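Local coordinates for ADP-ribosylglycohydrolase (Thermus thermophilus, PDB 2YZV), which belongs to the ADP-ribosylglycohydrolase family and folds as a compact, predominantly helical protein that carries two magnesium ions, at residues D78-D81 and R82-R85; A135-V138 and L139-N143. All coordinates share one frame; numbering follows the deposited sequence.

Interaction 1 of 2, residues D78-D81 and R82-R85; sequences DQMD and RYLR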
ATOM      1  N   ASP A  78     -16.076   2.232  11.887  1.00 16.67           N
ATOM      2  CA  ASP A  78     -15.192   1.485  12.776  1.00 16.41           C
ATOM      3  C   ASP A  78     -13.733   1.685  12.376  1.00 15.99           C
ATOM      4  O   ASP A  78     -12.847   1.731  13.228  1.00 15.53           O
ATOM      5  CB  ASP A  78     -15.538  -0.005  12.750  1.00 16.65           C
ATOM      6  CG  ASP A  78     -14.643  -0.825  13.661  1.00 18.28           C
ATOM      7  OD1 ASP A  78     -13.706  -1.477  13.153  1.00 17.88           O
ATOM      8  OD2 ASP A  78     -14.866  -0.809  14.889  1.00 19.82           O
ATOM      9  N   GLN A  79     -13.484   1.806  11.078  1.00 15.47           N
ATOM     10  CA  GLN A  79     -12.124   2.026  10.607  1.00 14.30           C
ATOM     11  C   GLN A  79     -11.593   3.310  11.226  1.00 15.95           C
ATOM     12  O   GLN A  79     -10.485   3.340  11.767  1.00 16.56           O
ATOM     13  CB  GLN A  79     -12.102   2.141   9.083  1.00 14.17           C
ATOM     14  CG  GLN A  79     -12.306   0.819   8.371  1.00 13.81           C
ATOM     15  CD  GLN A  79     -12.642   0.994   6.905  1.00 15.75           C
ATOM     16  OE1 GLN A  79     -12.275   1.996   6.285  1.00 17.04           O
ATOM     17  NE2 GLN A  79     -13.333   0.012   6.337  1.00 15.98           N
ATOM     18  N   MET A  80     -12.400   4.364  11.159  1.00 15.33           N
ATOM     19  CA  MET A  80     -12.017   5.658  11.702  1.00 15.32           C
ATOM     20  C   MET A  80     -11.923   5.655  13.223  1.00 16.37           C
ATOM     21  O   MET A  80     -11.083   6.354  13.787  1.00 16.72           O
ATOM     22  CB  MET A  80     -12.992   6.735  11.214  1.00 14.72           C
ATOM     23  CG  MET A  80     -12.855   7.041   9.723  1.00 15.18           C
ATOM     24  SD  MET A  80     -11.263   7.807   9.294  1.00 13.05           S
ATOM     25  CE  MET A  80     -11.687   9.556   9.487  1.00 11.58           C
ATOM     26  N   ASP A  81     -12.772   4.879  13.894  1.00 16.38           N
ATOM     27  CA  ASP A  81     -12.700   4.807  15.349  1.00 18.80           C
ATOM     28  C   ASP A  81     -11.315   4.274  15.704  1.00 19.51           C
ATOM     29  O   ASP A  81     -10.668   4.754  16.635  1.00 19.26           O
ATOM     30  CB  ASP A  81     -13.762   3.861  15.924  1.00 19.49           C
ATOM     31  CG  ASP A  81     -15.168   4.424  15.835  1.00 21.65           C
ATOM     32  OD1 ASP A  81     -15.329   5.654  15.979  1.00 22.07           O
ATOM     33  OD2 ASP A  81     -16.114   3.632  15.641  1.00 23.29           O
ATOM     34  N   ARG A  82     -10.860   3.282  14.945  1.00 19.00           N
ATOM     35  CA  ARG A  82      -9.554   2.686  15.188  1.00 20.69           C
ATOM     36  C   ARG A  82      -8.405   3.626  14.829  1.00 21.31           C
ATOM     37  O   ARG A  82      -7.446   3.740  15.591  1.00 21.84           O
ATOM     38  CB  ARG A  82      -9.420   1.373  14.414  1.00 20.52           C
ATOM     39  CG  ARG A  82     -10.396   0.293  14.861  1.00 21.02           C
ATOM     40  CD  ARG A  82     -10.256  -0.950  13.996  1.00 24.12           C
ATOM     41  NE  ARG A  82     -11.287  -1.947  14.274  1.00 26.33           N
ATOM     42  CZ  ARG A  82     -11.322  -2.713  15.359  1.00 29.09           C
ATOM     43  NH1 ARG A  82     -10.378  -2.612  16.285  1.00 31.58           N
ATOM     44  NH2 ARG A  82     -12.309  -3.583  15.519  1.00 29.73           N
ATOM     45  N   TYR A  83      -8.488   4.297  13.680  1.00 21.85           N
ATOM     46  CA  TYR A  83      -7.424   5.222  13.291  1.00 22.37           C
ATOM     47  C   TYR A  83      -7.303   6.323  14.335  1.00 24.50           C
ATOM     48  O   TYR A  83      -6.201   6.702  14.731  1.00 24.88           O
ATOM     49  CB  TYR A  83      -7.700   5.887  11.936  1.00 19.91           C
ATOM     50  CG  TYR A  83      -7.787   4.972  10.734  1.00 18.68           C
ATOM     51  CD1 TYR A  83      -7.040   3.796  10.656  1.00 18.32           C
ATOM     52  CD2 TYR A  83      -8.594   5.309   9.648  1.00 17.15           C
ATOM     53  CE1 TYR A  83      -7.099   2.980   9.525  1.00 17.99           C
ATOM     54  CE2 TYR A  83      -8.657   4.508   8.518  1.00 17.95           C
ATOM     55  CZ  TYR A  83      -7.912   3.345   8.459  1.00 16.46           C
ATOM     56  OH  TYR A  83      -7.983   2.558   7.332  1.00 17.81           O
ATOM     57  N   LEU A  84      -8.449   6.844  14.767  1.00 25.20           N
ATOM     58  CA  LEU A  84      -8.491   7.913  15.756  1.00 28.23           C
ATOM     59  C   LEU A  84      -7.887   7.459  17.078  1.00 30.24           C
ATOM     60  O   LEU A  84      -7.127   8.191  17.711  1.00 30.16           O
ATOM     61  CB  LEU A  84      -9.937   8.367  15.977  1.00 26.79           C
ATOM     62  CG  LEU A  84     -10.171   9.499  16.982  1.00 26.76           C
ATOM     63  CD1 LEU A  84      -9.443  10.753  16.526  1.00 26.79           C
ATOM     64  CD2 LEU A  84     -11.664   9.766  17.112  1.00 26.69           C
ATOM     65  N   ARG A  85      -8.235   6.245  17.487  1.00 32.87           N
ATOM     66  CA  ARG A  85      -7.740   5.679  18.734  1.00 35.77           C
ATOM     67  C   ARG A  85      -6.223   5.519  18.678  1.00 37.17           C
ATOM     68  O   ARG A  85      -5.536   5.690  19.684  1.00 37.48           O
ATOM     69  CB  ARG A  85      -8.421   4.333  18.986  1.00 37.25           C
ATOM     70  CG  ARG A  85      -8.115   3.691  20.324  1.00 40.83           C
ATOM     71  CD  ARG A  85      -9.184   2.659  20.660  1.00 42.89           C
ATOM     72  NE  ARG A  85      -9.403   1.723  19.559  1.00 45.47           N
ATOM     73  CZ  ARG A  85     -10.425   0.877  19.487  1.00 46.13           C
ATOM     74  NH1 ARG A  85     -11.332   0.846  20.455  1.00 46.85           N
ATOM     75  NH2 ARG A  85     -10.545   0.063  18.446  1.00 46.27           N
TER
HETATM   76  O   HOH W   1     -13.543  -0.002  17.383  1.00 42.13           O
HETATM   77  O   HOH W   2     -10.117   3.424   5.629  1.00 18.04           O

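Interaction 2 of 2, residues A135-V138 and L139-N143; sequences APLV and LAYEN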
ATOM      1  N   ALA A 135      -3.843  -3.200   0.743  1.00 13.13           N
ATOM      2  CA  ALA A 135      -3.812  -4.667   0.734  1.00 12.15           C
ATOM      3  C   ALA A 135      -4.853  -5.421   1.570  1.00 12.31           C
ATOM      4  O   ALA A 135      -5.534  -6.309   1.053  1.00 12.60           O
ATOM      5  CB  ALA A 135      -2.410  -5.158   1.093  1.00 12.04           C
ATOM      6  N   PRO A 136      -4.990  -5.093   2.863  1.00 10.63           N
ATOM      7  CA  PRO A 136      -5.981  -5.805   3.684  1.00 10.84           C
ATOM      8  C   PRO A 136      -7.384  -5.862   3.069  1.00 11.46           C
ATOM      9  O   PRO A 136      -8.061  -6.894   3.140  1.00 11.53           O
ATOM     10  CB  PRO A 136      -5.956  -5.030   4.998  1.00 13.54           C
ATOM     11  CG  PRO A 136      -4.530  -4.579   5.084  1.00 15.18           C
ATOM     12  CD  PRO A 136      -4.259  -4.099   3.672  1.00 10.59           C
ATOM     13  N   LEU A 137      -7.819  -4.760   2.467  1.00 10.16           N
ATOM     14  CA  LEU A 137      -9.143  -4.716   1.856  1.00 10.17           C
ATOM     15  C   LEU A 137      -9.267  -5.705   0.709  1.00 10.27           C
ATOM     16  O   LEU A 137     -10.263  -6.427   0.610  1.00 11.97           O
ATOM     17  CB  LEU A 137      -9.455  -3.310   1.338  1.00 10.44           C
ATOM     18  CG  LEU A 137     -10.766  -3.165   0.560  1.00 11.96           C
ATOM     19  CD1 LEU A 137     -11.945  -3.546   1.443  1.00 12.99           C
ATOM     20  CD2 LEU A 137     -10.910  -1.730   0.082  1.00 13.83           C
ATOM     21  N   VAL A 138      -8.264  -5.737  -0.163  1.00  9.29           N
ATOM     22  CA  VAL A 138      -8.304  -6.646  -1.305  1.00 10.43           C
ATOM     23  C   VAL A 138      -8.192  -8.107  -0.869  1.00 12.08           C
ATOM     24  O   VAL A 138      -8.810  -8.991  -1.471  1.00 13.09           O
ATOM     25  CB  VAL A 138      -7.185  -6.311  -2.324  1.00 10.09           C
ATOM     26  CG1 VAL A 138      -7.219  -7.295  -3.488  1.00 13.04           C
ATOM     27  CG2 VAL A 138      -7.369  -4.887  -2.841  1.00 11.78           C
ATOM     28  N   LEU A 139      -7.415  -8.369   0.178  1.00 11.81           N
ATOM     29  CA  LEU A 139      -7.270  -9.742   0.654  1.00 11.92           C
ATOM     30  C   LEU A 139      -8.606 -10.333   1.091  1.00 13.94           C
ATOM     31  O   LEU A 139      -8.898 -11.496   0.807  1.00 14.59           O
ATOM     32  CB  LEU A 139      -6.284  -9.807   1.825  1.00 11.56           C
ATOM     33  CG  LEU A 139      -4.851 -10.245   1.501  1.00 15.23           C
ATOM     34  CD1 LEU A 139      -4.217  -9.313   0.484  1.00 15.06           C
ATOM     35  CD2 LEU A 139      -4.043 -10.260   2.784  1.00 14.82           C
ATOM     36  N   ALA A 140      -9.414  -9.532   1.776  1.00 13.29           N
ATOM     37  CA  ALA A 140     -10.706 -10.004   2.269  1.00 14.75           C
ATOM     38  C   ALA A 140     -11.865  -9.847   1.291  1.00 14.40           C
ATOM     39  O   ALA A 140     -12.782 -10.667   1.280  1.00 15.99           O
ATOM     40  CB  ALA A 140     -11.043  -9.306   3.583  1.00 16.32           C
ATOM     41  N   TYR A 141     -11.832  -8.809   0.464  1.00 13.33           N
ATOM     42  CA  TYR A 141     -12.923  -8.573  -0.479  1.00 13.13           C
ATOM     43  C   TYR A 141     -12.538  -8.748  -1.944  1.00 12.89           C
ATOM     44  O   TYR A 141     -13.160  -8.177  -2.838  1.00 14.03           O
ATOM     45  CB  TYR A 141     -13.503  -7.175  -0.237  1.00 14.57           C
ATOM     46  CG  TYR A 141     -14.318  -7.095   1.032  1.00 16.38           C
ATOM     47  CD1 TYR A 141     -15.671  -7.432   1.032  1.00 17.47           C
ATOM     48  CD2 TYR A 141     -13.729  -6.733   2.242  1.00 16.10           C
ATOM     49  CE1 TYR A 141     -16.417  -7.412   2.200  1.00 19.64           C
ATOM     50  CE2 TYR A 141     -14.469  -6.712   3.423  1.00 19.40           C
ATOM     51  CZ  TYR A 141     -15.813  -7.054   3.393  1.00 19.99           C
ATOM     52  OH  TYR A 141     -16.555  -7.049   4.551  1.00 23.12           O
ATOM     53  N   GLU A 142     -11.521  -9.569  -2.177  1.00 12.79           N
ATOM     54  CA  GLU A 142     -11.022  -9.849  -3.519  1.00 14.21           C
ATOM     55  C   GLU A 142     -12.120 -10.169  -4.532  1.00 15.19           C
ATOM     56  O   GLU A 142     -12.107  -9.677  -5.659  1.00 13.79           O
ATOM     57  CB  GLU A 142     -10.065 -11.042  -3.482  1.00 15.02           C
ATOM     58  CG  GLU A 142      -9.449 -11.379  -4.830  1.00 16.25           C
ATOM     59  CD  GLU A 142      -8.984 -12.820  -4.913  1.00 18.75           C
ATOM     60  OE1 GLU A 142      -8.522 -13.353  -3.885  1.00 18.02           O
ATOM     61  OE2 GLU A 142      -9.078 -13.414  -6.008  1.00 20.18           O
ATOM     62  N   ASN A 143     -13.069 -10.996  -4.113  1.00 15.44           N
ATOM     63  CA  ASN A 143     -14.135 -11.443  -4.999  1.00 16.84           C
ATOM     64  C   ASN A 143     -15.417 -10.625  -5.016  1.00 18.33           C
ATOM     65  O   ASN A 143     -16.340 -10.930  -5.776  1.00 19.42           O
ATOM     66  CB  ASN A 143     -14.449 -12.902  -4.671  1.00 17.70           C
ATOM     67  CG  ASN A 143     -13.197 -13.742  -4.564  1.00 15.27           C
ATOM     68  OD1 ASN A 143     -12.412 -13.819  -5.506  1.00 18.86           O
ATOM     69  ND2 ASN A 143     -12.995 -14.366  -3.410  1.00 17.72           N
TER

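Interaction 1 of 2, residues D78-D81 and R82-R85
Asp78 to Asp81 hand their carbonyls to the amides of Arg82 to Arg85, so the two segments form consecutive turns of the alpha-helix 76-89. Four i to i+4 bonds run through them, Tyr83 N to Gln79 O among them at 2.9 Å and in the carbonyl plane. On one side of the helix Asp78 and Arg82 form a salt bridge, one turn apart: NE of Arg82 donates to OD1 of Asp78 at 2.7 Å. The bond is bent, 143° at the hydrogen, and reaches OD1 on its syn side but out of the carboxylate plane; the two flat groups are turned 74° against each other. An Arg82 chain extended from CG to NE, with chi1 -64°, brings the donor back over the preceding turn. OD1 also bonds Ser68, while OD2 pairs with Arg72 and accepts from a water that weakly bridges to NH2 of Arg85. The neighbouring flank of the helix is built round Tyr83. Gln79 O sits 3.3 Å above one face of the Tyr83 ring, and SD of Met80 comes in at the ring edge, 3.7 Å from CD2, a Met-aromatic contact made by a flexible chain bent at chi2 and chi3. A second water donates to OE1 of Gln79 and accepts from OH of Tyr83 at 2.9 Å, linking two polar ends where these side chains pack against helix 57-72. The buried Asp78 carboxylate is thus gripped by two arginines, a serine and water, surroundings that would be expected to favour its charged form.

Interaction 2 of 2, residues A135-V138 and L139-N143
Leu139 opens the second segment by closing a helical turn on Ala135: its N donates to Ala135 O at 2.9 Å, nearly along the C=O axis. Its CD1 folds back to 3.3 Å from the same oxygen, and beyond the segments the side chain packs on Phe15 and Arg11 of helix 4-26 and Leu293 of helix 283-298. Ala140 follows with a longer bond, N to Pro136 O at 3.3 Å; the proline, which has no N-H to give, still offers its carbonyl, and its ring rests on Phe15. The small methyl of Ala140 suits the close approach of Leu293 and Met296. Tyr141 binds Leu137 O through its N at 2.9 Å and lays its ring beside Leu137, CD2 being 3.7 Å from CD1 of the leucine. The two side chains meet at about a right angle. Leu137 is carried there by chi1 175°, which swings CG opposite its own N, and both residues also touch helix 147-156. Tyr141 has psi 26°, and Glu142 N, though 2.9 Å from Val138 O, meets it at too poor an angle for a hydrogen bond. The extended Glu142 chain leads away from the helix to salt bridges with Arg11 and Arg180, whose guanidinium also bonds Asn143. Apolar side chains wedge this short helix among its neighbours, and the charge of the buried glutamate, answered on both carboxylate oxygens, ties the end of the segment to helix 4-26 and to Arg180.

Both contacts are local, each formed by neighbouring residues of one stretch, wholly helical in interaction 1 and passing into a loop in interaction 2. Their centres lie about 19 Å apart and their nearest atoms about 6 Å apart without touching. The centre of interaction 1 is the more peripheral, about 18 Å from the centre of the chain against about 12 Å for interaction 2. The Tyr83 side chain is about 13 Å from a magnesium ion, too far to be a ligand; Thr56, Asp58, Asp251, Asp253 and Thr254 supply the two sites. Helix 57-72, which carries Asp58, packs against 78-85, whereas Gln261 of helix 252-267, which includes Asp253, bonds Ala135 N in interaction 2.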